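PDB 5A7V: putative glycosidase ph117-related from Bacteroides thetaiotaomicron, which probably acts on beta-mannosidic substrates as a family GH130 enzyme, binding mannopyranose units in a pocket at the centre of its five-bladed beta-propeller. Local coordinates for residues L34-F39 with T280-V285; T76-A81 with C365-V370; L91-D96 with C144-I149. One frame throughout, in Å; residues are numbered along the deposited sequence. Where two conformers were deposited one is given.

Interaction 1 of 3, residues L34-F39 with T280-V285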
# COMPACT_ATOMS: atom_id res chain seq x y z
N LEU A 34 13.94 -4.75 16.64
CA LEU A 34 12.47 -4.77 16.58
C LEU A 34 11.86 -5.33 17.84
O LEU A 34 12.43 -6.23 18.45
CB LEU A 34 12.01 -5.59 15.38
CG LEU A 34 12.39 -5.12 13.98
CD1 LEU A 34 12.02 -6.17 12.92
CD2 LEU A 34 11.76 -3.77 13.72
N PRO A 35 10.68 -4.82 18.24
CA PRO A 35 9.94 -5.53 19.31
C PRO A 35 9.45 -6.91 18.80
O PRO A 35 9.39 -7.15 17.57
CB PRO A 35 8.79 -4.61 19.61
CG PRO A 35 8.66 -3.70 18.47
CD PRO A 35 9.90 -3.72 17.65
N ASP A 36 9.09 -7.77 19.76
CA ASP A 36 8.70 -9.16 19.45
C ASP A 36 7.48 -9.27 18.51
O ASP A 36 7.31 -10.29 17.83
CB ASP A 36 8.46 -9.89 20.77
CG ASP A 36 8.24 -11.39 20.61
OD1 ASP A 36 9.02 -12.07 19.92
OD2 ASP A 36 7.27 -11.88 21.23
N TRP A 37 6.62 -8.26 18.53
CA TRP A 37 5.34 -8.29 17.77
C TRP A 37 5.46 -7.88 16.31
O TRP A 37 4.55 -8.07 15.52
CB TRP A 37 4.28 -7.43 18.47
CG TRP A 37 4.66 -5.99 18.67
CD1 TRP A 37 5.17 -5.44 19.80
CD2 TRP A 37 4.58 -4.93 17.70
NE1 TRP A 37 5.40 -4.09 19.62
CE2 TRP A 37 5.07 -3.75 18.33
CE3 TRP A 37 4.12 -4.84 16.39
CZ2 TRP A 37 5.11 -2.53 17.67
CZ3 TRP A 37 4.13 -3.62 15.75
CH2 TRP A 37 4.67 -2.47 16.38
N ALA A 38 6.60 -7.25 15.96
CA ALA A 38 6.77 -6.65 14.65
C ALA A 38 7.30 -7.62 13.59
O ALA A 38 8.11 -8.49 13.86
CB ALA A 38 7.72 -5.46 14.74
N PHE A 39 6.81 -7.45 12.38
CA PHE A 39 7.32 -8.23 11.24
C PHE A 39 8.70 -7.74 10.80
O PHE A 39 8.94 -6.55 10.71
CB PHE A 39 6.35 -8.13 10.02
CG PHE A 39 5.02 -8.76 10.25
CD1 PHE A 39 4.03 -8.09 10.94
CD2 PHE A 39 4.73 -10.03 9.77
CE1 PHE A 39 2.79 -8.70 11.18
CE2 PHE A 39 3.50 -10.64 10.02
CZ PHE A 39 2.54 -9.96 10.73
N THR A 280 -2.72 -10.91 14.74
CA THR A 280 -1.66 -11.77 15.28
C THR A 280 -1.98 -12.06 16.76
O THR A 280 -2.84 -11.37 17.35
CB THR A 280 -0.26 -11.08 15.21
OG1 THR A 280 -0.12 -10.17 16.31
CG2 THR A 280 -0.01 -10.44 13.88
N PRO A 281 -1.24 -13.00 17.38
CA PRO A 281 -1.50 -13.27 18.81
C PRO A 281 -1.16 -12.14 19.76
O PRO A 281 -1.55 -12.22 20.92
CB PRO A 281 -0.64 -14.50 19.12
CG PRO A 281 0.16 -14.79 17.94
CD PRO A 281 -0.37 -14.01 16.77
N LYS A 282 -0.39 -11.14 19.32
CA LYS A 282 -0.07 -9.99 20.16
C LYS A 282 -0.97 -8.79 19.91
O LYS A 282 -0.86 -7.77 20.60
CB LYS A 282 1.41 -9.58 19.97
CG LYS A 282 2.40 -10.65 20.32
CD LYS A 282 2.29 -11.14 21.74
CE LYS A 282 3.32 -12.21 22.04
NZ LYS A 282 3.10 -12.82 23.39
N GLY A 283 -1.84 -8.87 18.91
CA GLY A 283 -2.60 -7.71 18.49
C GLY A 283 -2.67 -7.60 16.99
O GLY A 283 -2.15 -8.46 16.23
N ILE A 284 -3.33 -6.55 16.52
CA ILE A 284 -3.45 -6.29 15.12
C ILE A 284 -2.29 -5.38 14.69
O ILE A 284 -2.07 -4.31 15.31
CB ILE A 284 -4.80 -5.61 14.80
CG1 ILE A 284 -5.91 -6.62 15.05
CG2 ILE A 284 -4.82 -5.07 13.39
CD1 ILE A 284 -7.28 -5.97 15.19
N VAL A 285 -1.56 -5.80 13.66
CA VAL A 285 -0.43 -5.01 13.15
C VAL A 285 -0.85 -4.28 11.87
O VAL A 285 -1.29 -4.92 10.90
CB VAL A 285 0.80 -5.86 12.90
CG1 VAL A 285 1.93 -4.99 12.37
CG2 VAL A 285 1.23 -6.55 14.19
O HOH W 1 2.64 -9.77 16.52

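Interaction 2 of 3, residues T76-A81 with C365-V370. With MAN (alpha-D-mannopyranose), chain E.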
# COMPACT_ATOMS: atom_id res chain seq x y z
N THR A 76 6.51 2.50 -13.02
CA THR A 76 5.73 1.34 -12.57
C THR A 76 6.03 1.15 -11.08
O THR A 76 7.19 0.92 -10.69
CB THR A 76 6.11 0.06 -13.33
OG1 THR A 76 7.52 -0.17 -13.29
CG2 THR A 76 5.66 0.13 -14.75
N PHE A 77 5.03 1.29 -10.20
CA PHE A 77 5.30 1.46 -8.77
C PHE A 77 4.08 1.01 -7.96
O PHE A 77 3.28 0.20 -8.45
CB PHE A 77 5.85 2.90 -8.47
CG PHE A 77 4.95 4.06 -8.82
CD1 PHE A 77 4.69 4.39 -10.15
CD2 PHE A 77 4.40 4.88 -7.83
CE1 PHE A 77 3.95 5.51 -10.46
CE2 PHE A 77 3.66 6.00 -8.12
CZ PHE A 77 3.42 6.32 -9.46
N ASN A 78 4.01 1.43 -6.71
CA ASN A 78 2.88 1.26 -5.76
C ASN A 78 1.94 0.10 -6.08
O ASN A 78 0.88 0.32 -6.66
CB ASN A 78 2.16 2.58 -5.62
CG ASN A 78 3.03 3.65 -4.95
OD1 ASN A 78 4.21 3.43 -4.68
ND2 ASN A 78 2.46 4.81 -4.77
N PRO A 79 2.39 -1.10 -5.68
CA PRO A 79 1.72 -2.33 -6.12
C PRO A 79 0.84 -2.97 -5.06
O PRO A 79 1.10 -2.88 -3.86
CB PRO A 79 2.91 -3.26 -6.37
CG PRO A 79 3.87 -2.88 -5.30
CD PRO A 79 3.72 -1.41 -5.14
N ALA A 80 -0.22 -3.66 -5.52
CA ALA A 80 -0.93 -4.64 -4.68
C ALA A 80 -0.29 -6.00 -4.92
O ALA A 80 0.30 -6.24 -5.98
CB ALA A 80 -2.39 -4.71 -5.10
N ALA A 81 -0.48 -6.92 -3.97
CA ALA A 81 0.02 -8.27 -4.11
C ALA A 81 -0.94 -9.21 -3.44
O ALA A 81 -1.49 -8.91 -2.39
CB ALA A 81 1.42 -8.43 -3.58
N CYS A 365 9.20 2.13 -5.34
CA CYS A 365 10.55 2.71 -5.18
C CYS A 365 10.56 4.09 -5.79
O CYS A 365 10.61 4.22 -7.04
CB CYS A 365 11.57 1.84 -5.91
SG CYS A 365 11.69 0.12 -5.29
N ALA A 366 10.50 5.10 -4.94
CA ALA A 366 10.57 6.50 -5.35
C ALA A 366 9.59 6.85 -6.49
O ALA A 366 9.89 7.68 -7.34
CB ALA A 366 12.00 6.92 -5.69
N ASP A 367 8.38 6.28 -6.42
CA ASP A 367 7.34 6.50 -7.43
C ASP A 367 7.78 6.13 -8.87
O ASP A 367 7.24 6.64 -9.83
CB ASP A 367 6.71 7.91 -7.41
CG ASP A 367 5.94 8.28 -6.16
OD1 ASP A 367 5.83 7.50 -5.19
OD2 ASP A 367 5.36 9.43 -6.19
N SER A 368 8.74 5.20 -8.97
CA SER A 368 9.31 4.85 -10.27
C SER A 368 9.39 3.36 -10.61
O SER A 368 9.24 3.00 -11.78
CB SER A 368 10.69 5.49 -10.44
OG SER A 368 10.54 6.91 -10.67
N LYS A 369 9.71 2.53 -9.62
CA LYS A 369 9.93 1.09 -9.79
C LYS A 369 9.12 0.31 -8.76
O LYS A 369 8.69 0.88 -7.74
CB LYS A 369 11.44 0.71 -9.70
CG LYS A 369 12.39 1.56 -10.58
CD LYS A 369 12.21 1.22 -12.03
CE LYS A 369 13.30 1.62 -13.03
NZ LYS A 369 13.43 3.06 -13.20
N VAL A 370 9.05 -1.00 -8.95
CA VAL A 370 8.54 -1.92 -7.91
C VAL A 370 9.70 -2.73 -7.34
O VAL A 370 10.48 -3.34 -8.11
CB VAL A 370 7.48 -2.91 -8.46
CG1 VAL A 370 7.03 -3.90 -7.37
CG2 VAL A 370 6.27 -2.14 -9.00
C1 MAN E . 1.16 9.79 -1.48
C2 MAN E . 0.99 8.26 -1.67
C3 MAN E . 1.50 7.67 -2.99
C4 MAN E . 2.86 8.26 -3.39
C5 MAN E . 3.37 9.31 -2.38
C6 MAN E . 4.66 10.02 -2.87
O1 MAN E . 1.21 10.20 -0.01
O2 MAN E . -0.42 8.03 -1.54
O3 MAN E . 0.62 7.91 -4.07
O4 MAN E . 3.74 7.16 -3.52
O5 MAN E . 2.30 10.29 -2.22
O6 MAN E . 4.38 10.74 -4.07
O HOH W 2 6.55 5.07 -4.41

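Interaction 3 of 3, residues L91-D96 with C144-I149. With MAN (alpha-D-mannopyranose), chain D; BMA (beta-D-mannopyranose), chain C; MAN (alpha-D-mannopyranose), chain E.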
# COMPACT_ATOMS: atom_id res chain seq x y z
N LEU A 91 -0.46 -6.54 -8.91
CA LEU A 91 -1.09 -5.50 -9.73
C LEU A 91 -0.33 -4.20 -9.45
O LEU A 91 -0.38 -3.68 -8.34
CB LEU A 91 -2.58 -5.35 -9.47
CG LEU A 91 -3.52 -6.29 -10.28
CD1 LEU A 91 -3.33 -7.74 -9.87
CD2 LEU A 91 -4.95 -5.83 -10.25
N TYR A 92 0.39 -3.74 -10.46
CA TYR A 92 1.30 -2.59 -10.29
C TYR A 92 0.69 -1.32 -10.87
O TYR A 92 0.07 -1.33 -11.95
CB TYR A 92 2.70 -2.84 -10.86
CG TYR A 92 2.78 -3.31 -12.32
CD1 TYR A 92 2.70 -4.68 -12.67
CD2 TYR A 92 2.93 -2.41 -13.37
CE1 TYR A 92 2.82 -5.09 -13.98
CE2 TYR A 92 3.07 -2.83 -14.68
CZ TYR A 92 3.04 -4.17 -14.98
OH TYR A 92 3.16 -4.61 -16.29
N ARG A 93 0.90 -0.20 -10.17
CA ARG A 93 0.50 1.10 -10.69
C ARG A 93 1.44 1.47 -11.86
O ARG A 93 2.63 1.58 -11.64
CB ARG A 93 0.58 2.16 -9.59
CG ARG A 93 0.15 3.53 -10.05
CD ARG A 93 0.28 4.60 -8.97
NE ARG A 93 -0.02 5.91 -9.47
CZ ARG A 93 0.02 7.03 -8.74
NH1 ARG A 93 0.17 6.99 -7.41
NH2 ARG A 93 -0.07 8.21 -9.34
N ALA A 94 0.89 1.75 -13.02
CA ALA A 94 1.65 2.10 -14.19
C ALA A 94 1.18 3.42 -14.72
O ALA A 94 -0.02 3.71 -14.81
CB ALA A 94 1.47 1.05 -15.27
N GLU A 95 2.15 4.30 -15.04
CA GLU A 95 1.87 5.61 -15.60
C GLU A 95 2.41 5.76 -17.02
O GLU A 95 3.53 5.28 -17.32
CB GLU A 95 2.44 6.73 -14.72
CG GLU A 95 1.67 6.91 -13.42
CD GLU A 95 2.25 8.01 -12.54
OE1 GLU A 95 3.51 8.24 -12.60
OE2 GLU A 95 1.44 8.62 -11.78
N ASP A 96 1.59 6.41 -17.85
CA ASP A 96 1.93 6.78 -19.24
C ASP A 96 2.63 8.15 -19.27
O ASP A 96 2.98 8.70 -18.19
CB ASP A 96 0.66 6.70 -20.10
CG ASP A 96 -0.40 7.73 -19.75
OD1 ASP A 96 -0.14 8.70 -18.99
OD2 ASP A 96 -1.52 7.60 -20.30
N CYS A 144 -6.57 5.15 -11.91
CA CYS A 144 -6.80 4.24 -10.78
C CYS A 144 -5.44 3.95 -10.17
O CYS A 144 -4.58 3.36 -10.82
CB CYS A 144 -7.48 2.95 -11.27
SG CYS A 144 -8.93 3.26 -12.31
N GLU A 145 -5.25 4.38 -8.92
CA GLU A 145 -3.92 4.43 -8.30
C GLU A 145 -3.83 3.54 -7.07
O GLU A 145 -4.83 3.30 -6.37
CB GLU A 145 -3.58 5.84 -7.81
CG GLU A 145 -3.77 6.92 -8.83
CD GLU A 145 -3.60 8.33 -8.30
OE1 GLU A 145 -3.76 8.55 -7.06
OE2 GLU A 145 -3.40 9.28 -9.13
N ASP A 146 -2.63 3.06 -6.77
CA ASP A 146 -2.27 2.61 -5.43
C ASP A 146 -3.20 1.52 -4.85
O ASP A 146 -3.80 1.67 -3.78
CB ASP A 146 -2.17 3.77 -4.44
CG ASP A 146 -1.15 4.86 -4.81
OD1 ASP A 146 -0.38 4.68 -5.76
OD2 ASP A 146 -1.18 5.87 -4.06
N PRO A 147 -3.29 0.39 -5.57
CA PRO A 147 -4.19 -0.68 -5.12
C PRO A 147 -3.67 -1.42 -3.91
O PRO A 147 -2.46 -1.62 -3.75
CB PRO A 147 -4.26 -1.62 -6.34
CG PRO A 147 -2.87 -1.47 -6.94
CD PRO A 147 -2.56 0.02 -6.79
N ARG A 148 -4.59 -1.90 -3.07
CA ARG A 148 -4.29 -2.91 -2.07
C ARG A 148 -5.34 -4.02 -2.26
O ARG A 148 -6.50 -3.71 -2.51
CB ARG A 148 -4.41 -2.42 -0.64
CG ARG A 148 -3.24 -1.57 -0.20
CD ARG A 148 -3.52 -0.19 -0.20
NE ARG A 148 -2.56 0.69 0.51
CZ ARG A 148 -2.28 1.87 0.03
NH1 ARG A 148 -2.75 2.28 -1.10
NH2 ARG A 148 -1.41 2.63 0.67
N ILE A 149 -4.88 -5.28 -2.17
CA ILE A 149 -5.82 -6.42 -2.42
C ILE A 149 -5.76 -7.38 -1.23
O ILE A 149 -4.69 -7.75 -0.74
CB ILE A 149 -5.49 -7.17 -3.71
CG1 ILE A 149 -5.77 -6.24 -4.91
CG2 ILE A 149 -6.30 -8.46 -3.84
CD1 ILE A 149 -5.26 -6.70 -6.27
C1 MAN D . -0.57 12.83 -5.01
C2 MAN D . 0.20 11.59 -4.92
C3 MAN D . 0.17 11.03 -6.33
C4 MAN D . -1.23 10.90 -6.92
C5 MAN D . -2.05 12.15 -6.70
C6 MAN D . -3.54 11.91 -6.82
O1 MAN D . 0.02 13.90 -5.65
O2 MAN D . -0.40 10.61 -4.08
O3 MAN D . 0.78 9.74 -6.44
O4 MAN D . -1.14 10.66 -8.34
O5 MAN D . -1.87 12.69 -5.41
O6 MAN D . -4.02 10.93 -5.90
C1 BMA C . -0.39 12.80 -4.97
C2 BMA C . 0.37 11.50 -5.21
C3 BMA C . 0.15 11.06 -6.64
C4 BMA C . -1.33 10.98 -6.94
C5 BMA C . -2.08 12.23 -6.46
C6 BMA C . -3.59 12.10 -6.60
O1 BMA C . -0.24 13.38 -3.68
O2 BMA C . -0.11 10.46 -4.36
O3 BMA C . 0.82 9.78 -6.97
O4 BMA C . -1.47 10.83 -8.37
O5 BMA C . -1.80 12.55 -5.08
O6 BMA C . -4.12 10.99 -5.87
C1 MAN E . 1.16 9.79 -1.48
C2 MAN E . 0.99 8.26 -1.67
C3 MAN E . 1.50 7.67 -2.99
C4 MAN E . 2.86 8.26 -3.39
C5 MAN E . 3.37 9.31 -2.38
C6 MAN E . 4.66 10.02 -2.87
O1 MAN E . 1.21 10.20 -0.01
O2 MAN E . -0.42 8.03 -1.54
O3 MAN E . 0.62 7.91 -4.07
O4 MAN E . 3.74 7.16 -3.52
O5 MAN E . 2.30 10.29 -2.22
O6 MAN E . 4.38 10.74 -4.07

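Interaction 1 of 3, residues L34-F39 with T280-V285
F39 and V285 form the close-packed half of this contact. The ring of F39 presents its edge to the valine: CB of V285 lies near the ring plane, 3.9 Å from F39 CE1. F39 CZ also reaches CG2 of T280, at 4.1 Å. The CG2 methyl of V285 meets W37 CE3 at 4.0 Å, obliquely to the indole, while CB and CG1 stay by F39, so the valine sits between two aromatic side chains. W37 holds its indole over its own backbone, with CG between N and the carbonyl carbon (chi1 58°), and P35 CG and A38 CB lie on one face of it.

Toward solvent the fit is looser. CB of W37 touches CB of K282 at 3.9 Å, while the exposed D36, modelled in two conformers, lies near K282 NZ without touching it. A water bridges the segments, donating to W37 O (2.7 Å) and to T280 OG1. That hydroxyl also accepts from K282 N in an ST turn and donates to G283 O, within the type I turn T280-G283.

This turn joins strands 270-280 and 283-291; the 34-39 loop lies against it and against Q310 and L312 of strand 306-314, while W359 meets F39 edge-to-face.

Interaction 2 of 3, residues T76-A81 with C365-V370
OD1 of D367 is gripped by two donors: O4 of the bound alpha-mannopyranose (chain E) and a water, each 2.7 Å away. The same sugar O4 accepts a nearly straight bond from N78 ND2, 3.0 Å long with 171° at the hydrogen, so O4 bridges the two segments. The water makes a second bridge, donating to N78 OD1 and accepting from D367 N. The other carboxylate oxygen, D367 OD2, takes the proton of sugar O6 at 2.7 Å. The carboxylate is thus bound to two hydroxyls of one sugar, and the amide of N78 is used at both ends, with ND2 also bonded to D146.

Behind the sugar-binding atoms, the backbone and CB of D367 cover one face of the F77 ring. The backbone O of D367 stands 3.4 Å above the ring centre, and CB packs over the same ring in a CH-pi contact, 4.1 Å from its centroid and 29° off the normal. A chi1 of 60° places the F77 ring between its own backbone N and carbonyl carbon, turned beneath the aspartate. Backbone pairing across the contact is slight: T76 N donates to S368 O (3.0 Å). The side chains of P79 and V370 pass in opposite directions, CG to CG1 3.9 Å.

The backbone N of S368 and that of K369 both bond to C365 O, which makes a classic beta bulge at the turn between strands 358-365 and 369-375. Neighbouring D367 and N78 on strand 75-84 together line a mannose pocket, completed by residues such as E231, E272 and Y306, where adjoining propeller blades meet at the binding site.

Interaction 3 of 3, residues L91-D96 with C144-I149
R93 extends its whole chain, CG anti to the backbone N (chi1 -179°), to bring its guanidinium between two acidic residues and the sugars. NH1 donates to D146 OD1 in a salt bridge of 2.9 Å, 153° at the hydrogen, reaching the oxygen from above the carboxylate plane. E145 instead runs alongside and stacks on one guanidinium face, the planes 16° apart. Its OE2 stands 3.5 Å from R93 NH2, well out of the guanidinium plane, so this salt bridge rests on charge alone. E145 also closely approaches the sugar, modelled as alpha (chain D) or beta: OE1 is 2.7 Å from O6 of the alpha form, OE2 2.6 Å from O4 of the beta form.

The guanidinium edge serves the ligand. NH1 binds O3 of either form, and NH2 binds O4 of each, 2.9 Å away in the alpha form. NH2 also makes a weak bond to E95 OE2, and NE is satisfied by S107 OG. D146 OD1 accepts from N78 ND2 too, while OD2 lies 2.7 Å from O3 of the chain E mannose. D146 N is buried without a partner.

The carboxylates of E95, E145 and D146 would probably stabilise the positive charge of R93, whose NH1 and NH2 are shared among D146, E95 and sugar hydroxyls.

Interactions 2 and 3 adjoin, with centres 8 Å apart, and share one sheet: strands 75-84 and 87-95 are consecutive neighbours in it, tied by the backbone bonds F77 N to R93 O and A80 N to L91 O, each 2.8 Å. Both touch the chain E mannose, so the two contacts build one binding site from three sheets. Along the chain, interaction 3 is nested within the loop closed by interaction 2. Interaction 1 lies apart, centres 26 and 28 Å away, on the opposite side of the chain's centre from interaction 3; its segments alternate with those of interaction 2. It joins the early loop to the sheet containing strand 283-291, remote from the sugars.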